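Local atomic coordinates of inosine-uridine preferring nucleoside hydrolase family protein (Bacillus anthracis, PDB entry 2C40), a protein that belongs to the inosine-uridine preferring nucleoside hydrolase family and, in this crystal, holds a calcium ion with alpha-D-ribofuranose in its pocket. Residues A[150-161]-A[168-176]; A[177-185]-A[267-277]. All coordinates share one frame; numbering follows the deposited sequence. Where two conformers were deposited one is given.

Contact 1: A[150-161]-A[168-176]. With RIB (alpha-D-ribofuranose), chain D.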
loop_
_atom_site.group_PDB
_atom_site.type_symbol
_atom_site.label_atom_id
_atom_site.label_comp_id
_atom_site.label_asym_id
_atom_site.label_seq_id
_atom_site.Cartn_x
_atom_site.Cartn_y
_atom_site.Cartn_z
ATOM N N TRP A 150 -14.941 21.978 6.619
ATOM C CA TRP A 150 -14.649 21.336 5.358
ATOM C C TRP A 150 -13.181 21.492 4.972
ATOM O O TRP A 150 -12.595 22.582 5.037
ATOM C CB TRP A 150 -15.567 21.912 4.263
ATOM C CG TRP A 150 -15.424 21.288 2.891
ATOM C CD1 TRP A 150 -15.418 19.940 2.569
ATOM C CD2 TRP A 150 -15.251 21.993 1.671
ATOM N NE1 TRP A 150 -15.247 19.783 1.229
ATOM C CE2 TRP A 150 -15.147 21.022 0.642
ATOM C CE3 TRP A 150 -15.171 23.356 1.343
ATOM C CZ2 TRP A 150 -14.973 21.364 -0.701
ATOM C CZ3 TRP A 150 -14.986 23.706 0.005
ATOM C CH2 TRP A 150 -14.870 22.701 -1.001
ATOM N N MET A 151 -12.619 20.363 4.545
ATOM C CA MET A 151 -11.380 20.322 3.824
ATOM C C MET A 151 -11.658 20.604 2.356
ATOM O O MET A 151 -12.194 19.780 1.607
ATOM C CB MET A 151 -10.698 18.954 3.989
ATOM C CG MET A 151 -9.166 18.982 3.604
ATOM S SD MET A 151 -8.761 19.104 1.829
ATOM C CE MET A 151 -7.658 20.481 1.825
ATOM N N GLY A 152 -11.277 21.777 1.920
ATOM C CA GLY A 152 -11.445 22.148 0.518
ATOM C C GLY A 152 -10.826 23.503 0.237
ATOM O O GLY A 152 -10.535 24.300 1.154
ATOM N N GLY A 153 -10.569 23.727 -1.046
ATOM C CA GLY A 153 -10.193 25.034 -1.567
ATOM C C GLY A 153 -8.730 25.347 -1.399
ATOM O O GLY A 153 -8.009 24.615 -0.726
ATOM N N THR A 154 -8.330 26.433 -2.058
ATOM C CA THR A 154 -7.034 27.074 -1.875
ATOM C C THR A 154 -7.086 28.517 -2.414
ATOM O O THR A 154 -7.851 28.842 -3.358
ATOM C CB THR A 154 -5.868 26.240 -2.549
ATOM O OG1 THR A 154 -4.596 26.791 -2.231
ATOM C CG2 THR A 154 -6.010 26.144 -4.093
ATOM N N PHE A 155 -6.292 29.376 -1.788
ATOM C CA PHE A 155 -6.188 30.789 -2.190
ATOM C C PHE A 155 -4.782 31.128 -2.677
ATOM O O PHE A 155 -4.513 32.266 -3.016
ATOM C CB PHE A 155 -6.688 31.736 -1.071
ATOM C CG PHE A 155 -8.138 31.478 -0.671
ATOM C CD1 PHE A 155 -8.433 30.691 0.423
ATOM C CD2 PHE A 155 -9.173 31.998 -1.401
ATOM C CE1 PHE A 155 -9.727 30.419 0.760
ATOM C CE2 PHE A 155 -10.491 31.735 -1.075
ATOM C CZ PHE A 155 -10.773 30.953 0.014
ATOM N N ARG A 156 -3.928 30.118 -2.792
ATOM C CA ARG A 156 -2.720 30.222 -3.631
ATOM C C ARG A 156 -3.065 30.236 -5.120
ATOM O O ARG A 156 -4.156 29.811 -5.532
ATOM C CB ARG A 156 -1.805 29.037 -3.430
ATOM C CG ARG A 156 -1.151 28.950 -2.060
ATOM C CD ARG A 156 -0.846 27.517 -1.809
ATOM N NE ARG A 156 0.086 27.251 -0.733
ATOM C CZ ARG A 156 0.368 26.017 -0.321
ATOM N NH1 ARG A 156 -0.224 24.986 -0.879
ATOM N NH2 ARG A 156 1.229 25.815 0.671
ATOM N N THR A 157 -2.098 30.684 -5.916
ATOM C CA THR A 157 -2.208 30.714 -7.383
ATOM C C THR A 157 -2.319 29.336 -8.064
ATOM O O THR A 157 -2.785 29.243 -9.195
ATOM C CB THR A 157 -1.043 31.451 -8.004
ATOM O OG1 THR A 157 0.159 30.976 -7.405
ATOM C CG2 THR A 157 -1.192 32.940 -7.745
ATOM N N ALA A 158 -1.878 28.278 -7.387
ATOM C CA ALA A 158 -2.036 26.940 -7.914
ATOM C C ALA A 158 -2.499 25.986 -6.855
ATOM O O ALA A 158 -2.130 26.133 -5.677
ATOM C CB ALA A 158 -0.714 26.447 -8.528
ATOM N N GLY A 159 -3.273 24.985 -7.297
ATOM C CA GLY A 159 -3.824 23.938 -6.435
ATOM C C GLY A 159 -3.157 22.585 -6.630
ATOM O O GLY A 159 -2.018 22.503 -7.047
ATOM N N ASN A 160 -3.876 21.511 -6.318
ATOM C CA ASN A 160 -3.294 20.139 -6.412
ATOM C C ASN A 160 -3.996 19.325 -7.481
ATOM O O ASN A 160 -3.746 18.095 -7.643
ATOM C CB ASN A 160 -3.402 19.426 -5.091
ATOM C CG ASN A 160 -4.858 19.266 -4.631
ATOM O OD1 ASN A 160 -5.757 19.918 -5.152
ATOM N ND2 ASN A 160 -5.082 18.389 -3.679
ATOM N N VAL A 161 -4.829 20.018 -8.262
ATOM C CA VAL A 161 -5.468 19.442 -9.445
ATOM C C VAL A 161 -4.612 19.718 -10.698
ATOM O O VAL A 161 -4.432 20.859 -11.101
ATOM C CB VAL A 161 -6.926 20.015 -9.639
ATOM C CG1 VAL A 161 -7.575 19.454 -10.851
ATOM C CG2 VAL A 161 -7.795 19.662 -8.482
ATOM N N GLY A 168 -5.301 24.486 -13.392
ATOM C CA GLY A 168 -4.398 24.183 -12.300
ATOM C C GLY A 168 -4.510 25.095 -11.094
ATOM O O GLY A 168 -3.518 25.299 -10.395
ATOM N N THR A 169 -5.702 25.653 -10.852
ATOM C CA THR A 169 -5.915 26.638 -9.796
ATOM C C THR A 169 -6.850 26.152 -8.687
ATOM O O THR A 169 -7.033 26.842 -7.698
ATOM C CB THR A 169 -6.470 27.950 -10.439
ATOM O OG1 THR A 169 -7.632 27.668 -11.216
ATOM C CG2 THR A 169 -5.460 28.575 -11.380
ATOM N N ALA A 170 -7.448 24.968 -8.844
ATOM C CA ALA A 170 -8.408 24.423 -7.878
ATOM C C ALA A 170 -7.780 23.338 -6.998
ATOM O O ALA A 170 -6.732 22.733 -7.332
ATOM C CB ALA A 170 -9.614 23.827 -8.580
ATOM N N GLU A 171 -8.468 23.086 -5.901
ATOM C CA GLU A 171 -8.164 22.004 -4.989
ATOM C C GLU A 171 -9.158 20.871 -5.303
ATOM O O GLU A 171 -10.258 21.126 -5.804
ATOM C CB GLU A 171 -8.267 22.550 -3.576
ATOM C CG GLU A 171 -8.245 21.564 -2.488
ATOM C CD GLU A 171 -9.562 20.854 -2.302
ATOM O OE1 GLU A 171 -9.432 19.692 -1.905
ATOM O OE2 GLU A 171 -10.689 21.426 -2.576
ATOM N N TRP A 172 -8.751 19.616 -5.054
ATOM C CA TRP A 172 -9.503 18.425 -5.475
ATOM C C TRP A 172 -10.922 18.240 -4.942
ATOM O O TRP A 172 -11.817 17.820 -5.693
ATOM C CB TRP A 172 -8.669 17.120 -5.217
ATOM C CG TRP A 172 -8.016 16.613 -6.471
ATOM C CD1 TRP A 172 -6.691 16.656 -6.792
ATOM C CD2 TRP A 172 -8.687 16.073 -7.604
ATOM N NE1 TRP A 172 -6.489 16.127 -8.037
ATOM C CE2 TRP A 172 -7.705 15.771 -8.563
ATOM C CE3 TRP A 172 -10.029 15.767 -7.884
ATOM C CZ2 TRP A 172 -8.028 15.223 -9.802
ATOM C CZ3 TRP A 172 -10.348 15.213 -9.091
ATOM C CH2 TRP A 172 -9.353 14.944 -10.043
ATOM N N ASN A 173 -11.143 18.419 -3.640
ATOM C CA ASN A 173 -12.507 18.270 -3.108
ATOM C C ASN A 173 -13.503 19.245 -3.762
ATOM O O ASN A 173 -14.661 18.879 -3.993
ATOM C CB ASN A 173 -12.542 18.358 -1.571
ATOM C CG ASN A 173 -11.919 17.119 -0.889
ATOM O OD1 ASN A 173 -11.784 16.057 -1.506
ATOM N ND2 ASN A 173 -11.595 17.244 0.398
ATOM N N SER A 174 -13.056 20.470 -4.056
ATOM C CA SER A 174 -13.862 21.433 -4.805
ATOM C C SER A 174 -14.002 21.026 -6.264
ATOM O O SER A 174 -15.101 21.003 -6.800
ATOM C CB SER A 174 -13.263 22.841 -4.768
ATOM O OG SER A 174 -12.833 23.177 -3.468
ATOM N N PHE A 175 -12.883 20.731 -6.904
ATOM C CA PHE A 175 -12.889 20.314 -8.310
ATOM C C PHE A 175 -13.823 19.112 -8.611
ATOM O O PHE A 175 -14.466 19.099 -9.621
ATOM C CB PHE A 175 -11.458 20.012 -8.736
ATOM C CG PHE A 175 -11.288 19.690 -10.213
ATOM C CD1 PHE A 175 -11.543 20.655 -11.171
ATOM C CD2 PHE A 175 -10.823 18.439 -10.618
ATOM C CE1 PHE A 175 -11.387 20.395 -12.503
ATOM C CE2 PHE A 175 -10.656 18.134 -11.973
ATOM C CZ PHE A 175 -10.910 19.106 -12.927
ATOM N N TRP A 176 -13.914 18.146 -7.704
ATOM C CA TRP A 176 -14.734 16.944 -7.930
ATOM C C TRP A 176 -16.155 17.285 -8.249
ATOM O O TRP A 176 -16.777 16.602 -9.067
ATOM C CB TRP A 176 -14.715 16.011 -6.737
ATOM C CG TRP A 176 -15.196 14.551 -6.968
ATOM C CD1 TRP A 176 -14.461 13.535 -7.434
ATOM C CD2 TRP A 176 -16.477 13.979 -6.609
ATOM N NE1 TRP A 176 -15.180 12.391 -7.476
ATOM C CE2 TRP A 176 -16.419 12.621 -6.947
ATOM C CE3 TRP A 176 -17.656 14.491 -6.024
ATOM C CZ2 TRP A 176 -17.471 11.734 -6.714
ATOM C CZ3 TRP A 176 -18.725 13.613 -5.828
ATOM C CH2 TRP A 176 -18.607 12.236 -6.177
HETATM O O5 RIB D . -7.402 17.783 -2.087
HETATM C C5 RIB D . -7.051 17.076 -0.864
HETATM C C4 RIB D . -8.004 15.888 -0.718
HETATM O O4 RIB D . -7.705 14.983 -1.802
HETATM C C3 RIB D . -7.986 15.082 0.598
HETATM O O3 RIB D . -9.234 15.343 1.318
HETATM C C2 RIB D . -7.685 13.572 0.188
HETATM O O2 RIB D . -8.466 12.393 0.697
HETATM C C1 RIB D . -7.713 13.601 -1.361
HETATM O O HOH W 1 -8.694 27.398 -5.593
HETATM O O HOH W 2 -5.995 29.276 -7.082
#

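Contact 2: A[177-185]-A[267-277]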
loop_
_atom_site.group_PDB
_atom_site.type_symbol
_atom_site.label_atom_id
_atom_site.label_comp_id
_atom_site.label_asym_id
_atom_site.label_seq_id
_atom_site.Cartn_x
_atom_site.Cartn_y
_atom_site.Cartn_z
ATOM N N ASP A 177 -16.673 18.342 -7.604
ATOM C CA ASP A 177 -18.020 18.839 -7.860
ATOM C C ASP A 177 -18.125 20.334 -7.461
ATOM O O ASP A 177 -18.514 20.672 -6.312
ATOM C CB ASP A 177 -19.017 17.998 -7.078
ATOM C CG ASP A 177 -20.440 18.303 -7.462
ATOM O OD1 ASP A 177 -20.589 19.258 -8.229
ATOM O OD2 ASP A 177 -21.378 17.576 -7.055
ATOM N N PRO A 178 -17.756 21.218 -8.386
ATOM C CA PRO A 178 -17.800 22.672 -8.171
ATOM C C PRO A 178 -19.189 23.240 -7.925
ATOM O O PRO A 178 -19.331 24.237 -7.180
ATOM C CB PRO A 178 -17.197 23.235 -9.457
ATOM C CG PRO A 178 -16.456 22.086 -10.064
ATOM C CD PRO A 178 -17.198 20.879 -9.710
ATOM N N GLU A 179 -20.203 22.605 -8.513
ATOM C CA GLU A 179 -21.589 23.026 -8.352
ATOM C C GLU A 179 -22.049 22.817 -6.908
ATOM O O GLU A 179 -22.761 23.644 -6.351
ATOM C CB GLU A 179 -22.458 22.280 -9.351
ATOM C CG GLU A 179 -22.085 22.730 -10.770
ATOM C CD GLU A 179 -22.658 21.876 -11.897
ATOM O OE1 GLU A 179 -22.490 20.617 -11.908
ATOM O OE2 GLU A 179 -23.234 22.487 -12.828
ATOM N N ALA A 180 -21.622 21.715 -6.306
ATOM C CA ALA A 180 -21.948 21.451 -4.948
ATOM C C ALA A 180 -21.378 22.513 -4.023
ATOM O O ALA A 180 -21.996 22.843 -3.011
ATOM C CB ALA A 180 -21.434 20.118 -4.546
ATOM N N VAL A 181 -20.172 22.997 -4.339
ATOM C CA VAL A 181 -19.486 23.981 -3.507
ATOM C C VAL A 181 -20.285 25.268 -3.575
ATOM O O VAL A 181 -20.585 25.885 -2.526
ATOM C CB VAL A 181 -18.020 24.234 -3.922
ATOM C CG1 VAL A 181 -17.388 25.231 -2.977
ATOM C CG2 VAL A 181 -17.213 22.952 -3.909
ATOM N N ALA A 182 -20.668 25.641 -4.797
ATOM C CA ALA A 182 -21.516 26.808 -5.028
ATOM C C ALA A 182 -22.816 26.775 -4.220
ATOM O O ALA A 182 -23.141 27.748 -3.541
ATOM C CB ALA A 182 -21.789 26.964 -6.497
ATOM N N ARG A 183 -23.539 25.666 -4.288
ATOM C CA ARG A 183 -24.762 25.437 -3.487
ATOM C C ARG A 183 -24.562 25.569 -1.965
ATOM O O ARG A 183 -25.388 26.164 -1.233
ATOM C CB ARG A 183 -25.174 24.022 -3.667
ATOM C CG ARG A 183 -26.226 23.831 -4.588
ATOM C CD ARG A 183 -27.556 23.599 -3.854
ATOM N NE ARG A 183 -28.601 24.015 -4.779
ATOM C CZ ARG A 183 -28.821 23.447 -5.957
ATOM N NH1 ARG A 183 -28.116 22.391 -6.337
ATOM N NH2 ARG A 183 -29.779 23.918 -6.745
ATOM N N VAL A 184 -23.488 24.951 -1.478
ATOM C CA VAL A 184 -23.167 25.043 -0.043
ATOM C C VAL A 184 -22.843 26.503 0.261
ATOM O O VAL A 184 -23.352 27.095 1.242
ATOM C CB VAL A 184 -22.026 24.115 0.351
ATOM C CG1 VAL A 184 -21.557 24.407 1.766
ATOM C CG2 VAL A 184 -22.451 22.649 0.197
ATOM N N TRP A 185 -22.066 27.123 -0.616
ATOM C CA TRP A 185 -21.702 28.519 -0.434
ATOM C C TRP A 185 -22.932 29.445 -0.404
ATOM O O TRP A 185 -22.886 30.458 0.285
ATOM C CB TRP A 185 -20.754 28.996 -1.522
ATOM C CG TRP A 185 -19.298 29.218 -1.156
ATOM C CD1 TRP A 185 -18.576 30.365 -1.365
ATOM C CD2 TRP A 185 -18.389 28.285 -0.568
ATOM N NE1 TRP A 185 -17.301 30.204 -0.957
ATOM C CE2 TRP A 185 -17.146 28.932 -0.470
ATOM C CE3 TRP A 185 -18.505 26.960 -0.119
ATOM C CZ2 TRP A 185 -16.027 28.312 0.055
ATOM C CZ3 TRP A 185 -17.404 26.364 0.432
ATOM C CH2 TRP A 185 -16.178 27.038 0.514
ATOM N N SER A 267 -15.511 35.137 -0.120
ATOM C CA SER A 267 -15.085 34.140 -1.083
ATOM C C SER A 267 -16.191 33.773 -2.060
ATOM O O SER A 267 -17.361 33.826 -1.715
ATOM C CB SER A 267 -14.612 32.881 -0.315
ATOM O OG SER A 267 -13.811 32.068 -1.148
ATOM N N ILE A 268 -15.800 33.469 -3.292
ATOM C CA ILE A 268 -16.642 32.796 -4.294
ATOM C C ILE A 268 -15.972 31.461 -4.809
ATOM O O ILE A 268 -14.776 31.266 -4.695
ATOM C CB ILE A 268 -16.883 33.720 -5.486
ATOM C CG1 ILE A 268 -15.584 33.956 -6.285
ATOM C CG2 ILE A 268 -17.519 35.059 -5.014
ATOM C CD1 ILE A 268 -15.771 34.861 -7.479
ATOM N N VAL A 269 -16.766 30.566 -5.384
ATOM C CA VAL A 269 -16.236 29.418 -6.097
ATOM C C VAL A 269 -16.630 29.574 -7.564
ATOM O O VAL A 269 -17.776 29.967 -7.853
ATOM C CB VAL A 269 -16.871 28.060 -5.740
ATOM C CG1 VAL A 269 -15.790 26.898 -5.780
ATOM C CG2 VAL A 269 -17.643 28.077 -4.458
ATOM N N HIS A 270 -15.687 29.241 -8.459
ATOM C CA HIS A 270 -15.957 29.126 -9.890
ATOM C C HIS A 270 -16.576 27.793 -10.126
ATOM O O HIS A 270 -16.143 26.797 -9.568
ATOM C CB HIS A 270 -14.698 29.236 -10.745
ATOM C CG HIS A 270 -14.076 30.599 -10.737
ATOM N ND1 HIS A 270 -12.989 30.928 -11.516
ATOM C CD2 HIS A 270 -14.387 31.717 -10.042
ATOM C CE1 HIS A 270 -12.659 32.193 -11.298
ATOM N NE2 HIS A 270 -13.476 32.684 -10.391
ATOM N N THR A 271 -17.582 27.789 -10.995
ATOM C CA THR A 271 -18.470 26.642 -11.192
ATOM C C THR A 271 -18.255 25.952 -12.548
ATOM O O THR A 271 -18.616 24.779 -12.697
ATOM C CB THR A 271 -19.993 27.078 -10.991
ATOM O OG1 THR A 271 -20.868 26.187 -11.680
ATOM C CG2 THR A 271 -20.276 28.435 -11.582
ATOM N N TYR A 272 -17.641 26.648 -13.514
ATOM C CA TYR A 272 -17.593 26.198 -14.908
ATOM C C TYR A 272 -16.325 26.655 -15.628
ATOM O O TYR A 272 -15.650 27.594 -15.186
ATOM C CB TYR A 272 -18.838 26.712 -15.652
ATOM N N GLY A 273 -15.988 25.974 -16.728
ATOM C CA GLY A 273 -14.824 26.356 -17.546
ATOM C C GLY A 273 -13.525 25.856 -16.958
ATOM O O GLY A 273 -13.546 25.050 -16.035
ATOM N N PRO A 274 -12.377 26.314 -17.494
ATOM C CA PRO A 274 -11.077 25.784 -17.073
ATOM C C PRO A 274 -10.680 26.058 -15.619
ATOM O O PRO A 274 -9.785 25.390 -15.129
ATOM C CB PRO A 274 -10.113 26.514 -17.999
ATOM C CG PRO A 274 -10.864 27.817 -18.314
ATOM C CD PRO A 274 -12.225 27.333 -18.548
ATOM N N SER A 275 -11.307 27.046 -14.986
ATOM C CA SER A 275 -11.041 27.421 -13.605
ATOM C C SER A 275 -12.061 26.866 -12.606
ATOM O O SER A 275 -12.063 27.270 -11.426
ATOM C CB SER A 275 -11.024 28.948 -13.494
ATOM O OG SER A 275 -12.342 29.437 -13.464
ATOM N N GLN A 276 -12.910 25.944 -13.057
ATOM C CA GLN A 276 -13.900 25.288 -12.198
ATOM C C GLN A 276 -13.296 24.816 -10.916
ATOM O O GLN A 276 -12.263 24.181 -10.944
ATOM C CB GLN A 276 -14.302 23.916 -12.733
ATOM C CG GLN A 276 -15.260 23.775 -13.790
ATOM C CD GLN A 276 -15.219 22.328 -14.274
ATOM O OE1 GLN A 276 -15.522 21.397 -13.523
ATOM N NE2 GLN A 276 -14.825 22.147 -15.515
ATOM N N GLY A 277 -14.014 24.980 -9.814
ATOM C CA GLY A 277 -13.510 24.565 -8.512
ATOM C C GLY A 277 -12.617 25.583 -7.812
ATOM O O GLY A 277 -12.406 25.490 -6.601
#

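Contact 1: A[150-161]-A[168-176]
Glu171 turns its carboxylate under the backbone of Gly152 and Gly153, and the amide of Gly153 answers with a nearly straight bond, Gly153 N to Glu171 OE2 2.8 Å, that arrives from above the carboxylate plane. With CG anti to the backbone N (chi1 169°) and a bend at chi2, the chain curls back over its own helix start, where OE2 also accepts from Ser174 N and Ser174 OG while OE1 takes Asn173 N. Three donors on OE2 and Asn173 N on OE1 hold the carboxylate's rotation, and ribofuranose O5 donates to Glu171 OE1 over 2.8 Å. From the other segment Asn160 ND2 donates to ribofuranose O5 over 2.9 Å, and Asn160 OD1 takes a weak bond from Trp172 N. This is the N-cap of helix 172-176 set against the C-terminal end of strand 145-151 in the parallel part of the sheet, the end at which the pocket of this alpha/beta fold lies. Asn173 crosses Met151 at about a right angle; Asn173 ND2 donates an almost straight hydrogen bond to Met151 O, 2.9 Å. That oxygen lies in the amide plane of Asn173, but the donor stands above the carbonyl plane, and ND2 also reaches ribofuranose O3 and Thr125 O. Farther out, Val161 fills the corner formed by two rings, one methyl over each. Val161 CG2 stands over the five-membered ring of Trp172, 3.6 Å from its centroid and 7° off the normal, whereas Val161 CG1 covers a face of Phe175, 3.4 Å from Phe175 CD2.

Contact 2: A[177-185]-A[267-277]
The indole of Trp185 has Val269 CG2 on one face, 3.8 Å from the centroid of the five-membered ring and only 7° off its normal, a CH-pi contact by that geometry. Val181 CG1, one helical turn earlier, lies over the same face nearer the rim, and Ser267 O approaches the ring edge near its plane, 3.7 Å from Trp185 CD1. Val181 and Val269 meet at about a right angle, with Val181 CG1 and Val269 CG2 3.2 Å apart, tighter than usual van der Waals contact. Having CG1 anti to the backbone N (chi1 -178°) directs that methyl of Val181 at the strand. At the helix start Pro178 CB lies 3.6 Å from Gly277 N, and Pro178 CG is equally near Gln276 OE1. Helix 178-185 packs on the end of the strand, residues 267-269, in the antiparallel part of the mixed sheet, one strand in from the outermost strand 279-281; the axes of these segments approach to 8.4 Å at 145°. Beyond, the type I turn from Gly273 to Gln276 is tied by Gln276 N and NE2, which reach Gly273 O from opposite faces of its plane. Between the two segments there is no hydrogen bond; polar groups pair within a segment or with other parts of the chain, as Gln276 OE1 does with Asn71. The joint is van der Waals packing, apolar at the valines and Trp185, with the Pro178 ring against polar backbone and amide atoms; Trp185 NE1 is buried here without a partner in the model.

Overall arrangement
Both contacts reach the same mixed sheet and lie on the same side of the chain's centre, about 10 Å apart between centres, but at different depths. Contact 1 is largely buried and borders the ligand pocket, and polar groups bridge its segments while ribofuranose shares in the bonding. Contact 2 is partly buried, its centre some 19 Å from the centre of the chain against 14 Å for contact 1, and joins its segments by packing without a hydrogen bond between them, apolar mainly at its valines and Trp185. Helices 172-176 and 178-186 follow one another in the chain, one to each contact. Contacts 1 and 2 also touch directly: Ser174 CB lies 3.3 Å from Gly277 O, and Ala170 CB packs on Gln276 and Gly277.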